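PDB 2IF6: lipid binding hydrolase from Escherichia coli, which probably acts as a hydrolase of the permuted papain-like amidase family, although its substrate and biological role remain undefined. Local coordinates for residues S29-T34 with S164-F169. Numbering follows the deposited sequence.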
ATOM      1  N   SER A  29       7.450   8.635   6.978  1.00 22.73           N
ATOM      2  CA  SER A  29       6.054   8.693   6.566  1.00 23.07           C
ATOM      3  C   SER A  29       5.195   8.380   7.756  1.00 23.26           C
ATOM      4  O   SER A  29       5.638   7.653   8.651  1.00 23.73           O
ATOM      5  CB  SER A  29       5.798   7.639   5.458  1.00 23.86           C
ATOM      6  OG  SER A  29       4.428   7.631   5.060  1.00 23.39           O
ATOM      7  N   ASP A  30       3.983   8.927   7.753  1.00 22.39           N
ATOM      8  CA  ASP A  30       2.898   8.488   8.597  1.00 22.41           C
ATOM      9  C   ASP A  30       2.214   7.188   8.144  1.00 21.02           C
ATOM     10  O   ASP A  30       1.495   6.590   8.919  1.00 22.05           O
ATOM     11  CB  ASP A  30       1.832   9.581   8.648  1.00 23.87           C
ATOM     12  CG  ASP A  30       2.315  10.851   9.371  1.00 28.36           C
ATOM     13  OD1 ASP A  30       3.197  10.719  10.262  1.00 32.12           O
ATOM     14  OD2 ASP A  30       1.786  11.960   9.036  1.00 33.30           O
ATOM     15  N   TYR A  31       2.390   6.775   6.897  1.00 19.52           N
ATOM     16  CA  TYR A  31       1.580   5.688   6.336  1.00 19.66           C
ATOM     17  C   TYR A  31       2.334   4.387   6.468  1.00 19.21           C
ATOM     18  O   TYR A  31       3.474   4.275   5.999  1.00 20.82           O
ATOM     19  CB  TYR A  31       1.252   5.925   4.840  1.00 19.03           C
ATOM     20  CG  TYR A  31       0.791   7.328   4.619  1.00 19.92           C
ATOM     21  CD1 TYR A  31      -0.171   7.878   5.448  1.00 19.90           C
ATOM     22  CD2 TYR A  31       1.371   8.140   3.630  1.00 17.80           C
ATOM     23  CE1 TYR A  31      -0.574   9.200   5.319  1.00 19.87           C
ATOM     24  CE2 TYR A  31       0.966   9.459   3.498  1.00 17.94           C
ATOM     25  CZ  TYR A  31      -0.009   9.960   4.357  1.00 18.08           C
ATOM     26  OH  TYR A  31      -0.441  11.236   4.252  1.00 23.28           O
ATOM     27  N   SER A  32       1.699   3.403   7.070  1.00 18.04           N
ATOM     28  CA  SER A  32       2.334   2.110   7.169  1.00 17.98           C
ATOM     29  C   SER A  32       1.497   0.960   6.609  1.00 18.39           C
ATOM     30  O   SER A  32       1.907  -0.219   6.710  1.00 18.53           O
ATOM     31  CB  SER A  32       2.781   1.872   8.625  1.00 17.72           C
ATOM     32  OG  SER A  32       1.666   1.875   9.490  1.00 18.96           O
ATOM     33  N   HIS A  33       0.330   1.281   6.028  1.00 16.75           N
ATOM     34  CA  HIS A  33      -0.445   0.282   5.288  1.00 16.17           C
ATOM     35  C   HIS A  33      -1.240   0.965   4.191  1.00 15.65           C
ATOM     36  O   HIS A  33      -1.597   2.126   4.341  1.00 16.18           O
ATOM     37  CB  HIS A  33      -1.393  -0.476   6.216  1.00 15.98           C
ATOM     38  CG  HIS A  33      -2.068  -1.648   5.565  1.00 19.45           C
ATOM     39  ND1 HIS A  33      -1.380  -2.580   4.809  1.00 19.32           N
ATOM     40  CD2 HIS A  33      -3.370  -2.034   5.556  1.00 19.81           C
ATOM     41  CE1 HIS A  33      -2.234  -3.498   4.372  1.00 22.77           C
ATOM     42  NE2 HIS A  33      -3.448  -3.184   4.800  1.00 21.09           N
ATOM     43  N   THR A  34      -1.467   0.270   3.077  1.00 16.18           N
ATOM     44  CA  THR A  34      -2.232   0.849   1.955  1.00 16.64           C
ATOM     45  C   THR A  34      -3.077  -0.252   1.303  1.00 16.67           C
ATOM     46  O   THR A  34      -2.777  -1.451   1.444  1.00 15.91           O
ATOM     47  CB  THR A  34      -1.286   1.569   0.946  1.00 17.39           C
ATOM     48  OG1 THR A  34      -2.035   2.286  -0.043  1.00 19.65           O
ATOM     49  CG2 THR A  34      -0.392   0.591   0.254  1.00 20.59           C
ATOM     50  N   SER A 164       7.477   1.904  -1.303  1.00 16.68           N
ATOM     51  CA  SER A 164       6.837   2.141   0.001  1.00 15.72           C
ATOM     52  C   SER A 164       5.401   2.707  -0.142  1.00 15.91           C
ATOM     53  O   SER A 164       5.010   3.176  -1.232  1.00 16.10           O
ATOM     54  CB  SER A 164       7.694   3.079   0.827  1.00 15.83           C
ATOM     55  OG  SER A 164       7.732   4.371   0.231  1.00 13.02           O
ATOM     56  N   PRO A 165       4.613   2.663   0.948  1.00 15.26           N
ATOM     57  CA  PRO A 165       3.347   3.383   0.926  1.00 14.96           C
ATOM     58  C   PRO A 165       3.562   4.874   0.661  1.00 15.43           C
ATOM     59  O   PRO A 165       2.824   5.440  -0.145  1.00 13.89           O
ATOM     60  CB  PRO A 165       2.768   3.149   2.327  1.00 14.27           C
ATOM     61  CG  PRO A 165       3.405   1.858   2.753  1.00 15.55           C
ATOM     62  CD  PRO A 165       4.795   1.891   2.196  1.00 14.24           C
ATOM     63  N   GLN A 166       4.542   5.512   1.317  1.00 15.90           N
ATOM     64  CA  GLN A 166       4.803   6.944   1.032  1.00 15.84           C
ATOM     65  C   GLN A 166       5.110   7.180  -0.456  1.00 15.69           C
ATOM     66  O   GLN A 166       4.662   8.182  -1.043  1.00 17.79           O
ATOM     67  CB  GLN A 166       5.952   7.494   1.912  1.00 16.40           C
ATOM     68  CG  GLN A 166       6.117   9.039   1.860  1.00 16.95           C
ATOM     69  CD  GLN A 166       4.872   9.827   2.318  1.00 20.98           C
ATOM     70  OE1 GLN A 166       4.329   9.579   3.383  1.00 21.57           O
ATOM     71  NE2 GLN A 166       4.438  10.800   1.502  1.00 21.48           N
ATOM     72  N   ALA A 167       5.878   6.280  -1.065  1.00 14.15           N
ATOM     73  CA  ALA A 167       6.191   6.414  -2.489  1.00 14.39           C
ATOM     74  C   ALA A 167       4.928   6.426  -3.348  1.00 14.00           C
ATOM     75  O   ALA A 167       4.821   7.267  -4.225  1.00 14.15           O
ATOM     76  CB  ALA A 167       7.138   5.377  -2.950  1.00 15.06           C
ATOM     77  N   VAL A 168       3.962   5.543  -3.071  1.00 13.26           N
ATOM     78  CA  VAL A 168       2.710   5.539  -3.849  1.00 13.44           C
ATOM     79  C   VAL A 168       1.955   6.822  -3.588  1.00 13.61           C
ATOM     80  O   VAL A 168       1.457   7.473  -4.503  1.00 14.79           O
ATOM     81  CB  VAL A 168       1.800   4.357  -3.483  1.00 13.12           C
ATOM     82  CG1 VAL A 168       0.476   4.418  -4.303  1.00 13.33           C
ATOM     83  CG2 VAL A 168       2.564   3.044  -3.695  1.00 13.75           C
ATOM     84  N   PHE A 169       1.904   7.229  -2.321  1.00 14.43           N
ATOM     85  CA  PHE A 169       1.174   8.441  -1.997  1.00 14.83           C
ATOM     86  C   PHE A 169       1.639   9.629  -2.813  1.00 14.22           C
ATOM     87  O   PHE A 169       0.819  10.430  -3.263  1.00 15.30           O
ATOM     88  CB  PHE A 169       1.341   8.784  -0.505  1.00 14.95           C
ATOM     89  CG  PHE A 169       0.511   9.956  -0.064  1.00 16.70           C
ATOM     90  CD1 PHE A 169      -0.768   9.743   0.481  1.00 15.57           C
ATOM     91  CD2 PHE A 169       0.984  11.265  -0.185  1.00 17.89           C
ATOM     92  CE1 PHE A 169      -1.556  10.793   0.869  1.00 16.22           C
ATOM     93  CE2 PHE A 169       0.184  12.344   0.215  1.00 18.51           C
ATOM     94  CZ  PHE A 169      -1.082  12.114   0.741  1.00 17.76           C
TER
HETATM   95  O   HOH W   1       3.352  10.938   5.505  1.00 30.22           O
HETATM   96  O   HOH W   2       5.433   4.666   3.928  1.00 18.50           O
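A short hydrogen bond ties S29, in the loop ahead of strand 33-40, to Q166 in the first turn of helix 165-169: S29 OG donates to Q166 OE1 over 2.6 Å, in the carbonyl plane and on a lone pair, with a C=O...donor angle of 135°. The same OG, anti to its backbone N, accepts from Y31 N at 2.9 Å in an ST turn, so the hydroxyl serves as donor and acceptor at once. Water 1 also donates to Q166 OE1 and accepts from D30 N, giving this oxygen two donors. A second bridge, water 2, links Y31 O with Q166 N. The bend of Q166 at chi2 brings CD back toward the loop, and the Q166 amide approaches the Y31 ring obliquely, the two planes 25° apart, with Q166 OE1 lying 3.3 Å from Y31 CD2. Farther out on the phenol, Y31 CE2 sits 3.5 Å above one face of F169, offset toward the rim near CD1, while Y31 OH reaches F169 CE1 at 3.6 Å; the two rings are inclined at 31°. At the base of the tyrosine, Y31 CB packs 4.0 Å from P165 CB. S164 OG caps the helix by accepting from A167 N. F12 of strand 10-13 meets both aromatic rings, W181 adds an edge-to-face contact to Y31, and R73 of strand 70-75 a cation-pi contact to F169. The short helix thus packs against the entry to strand 33-40, where S32 and H33 form a classic beta bulge opposite Q13; H33, whose NE2 is hydrogen-bonded to E48, touches C112 of helix 112-124, fitting a possible Cys-His-Glu triad.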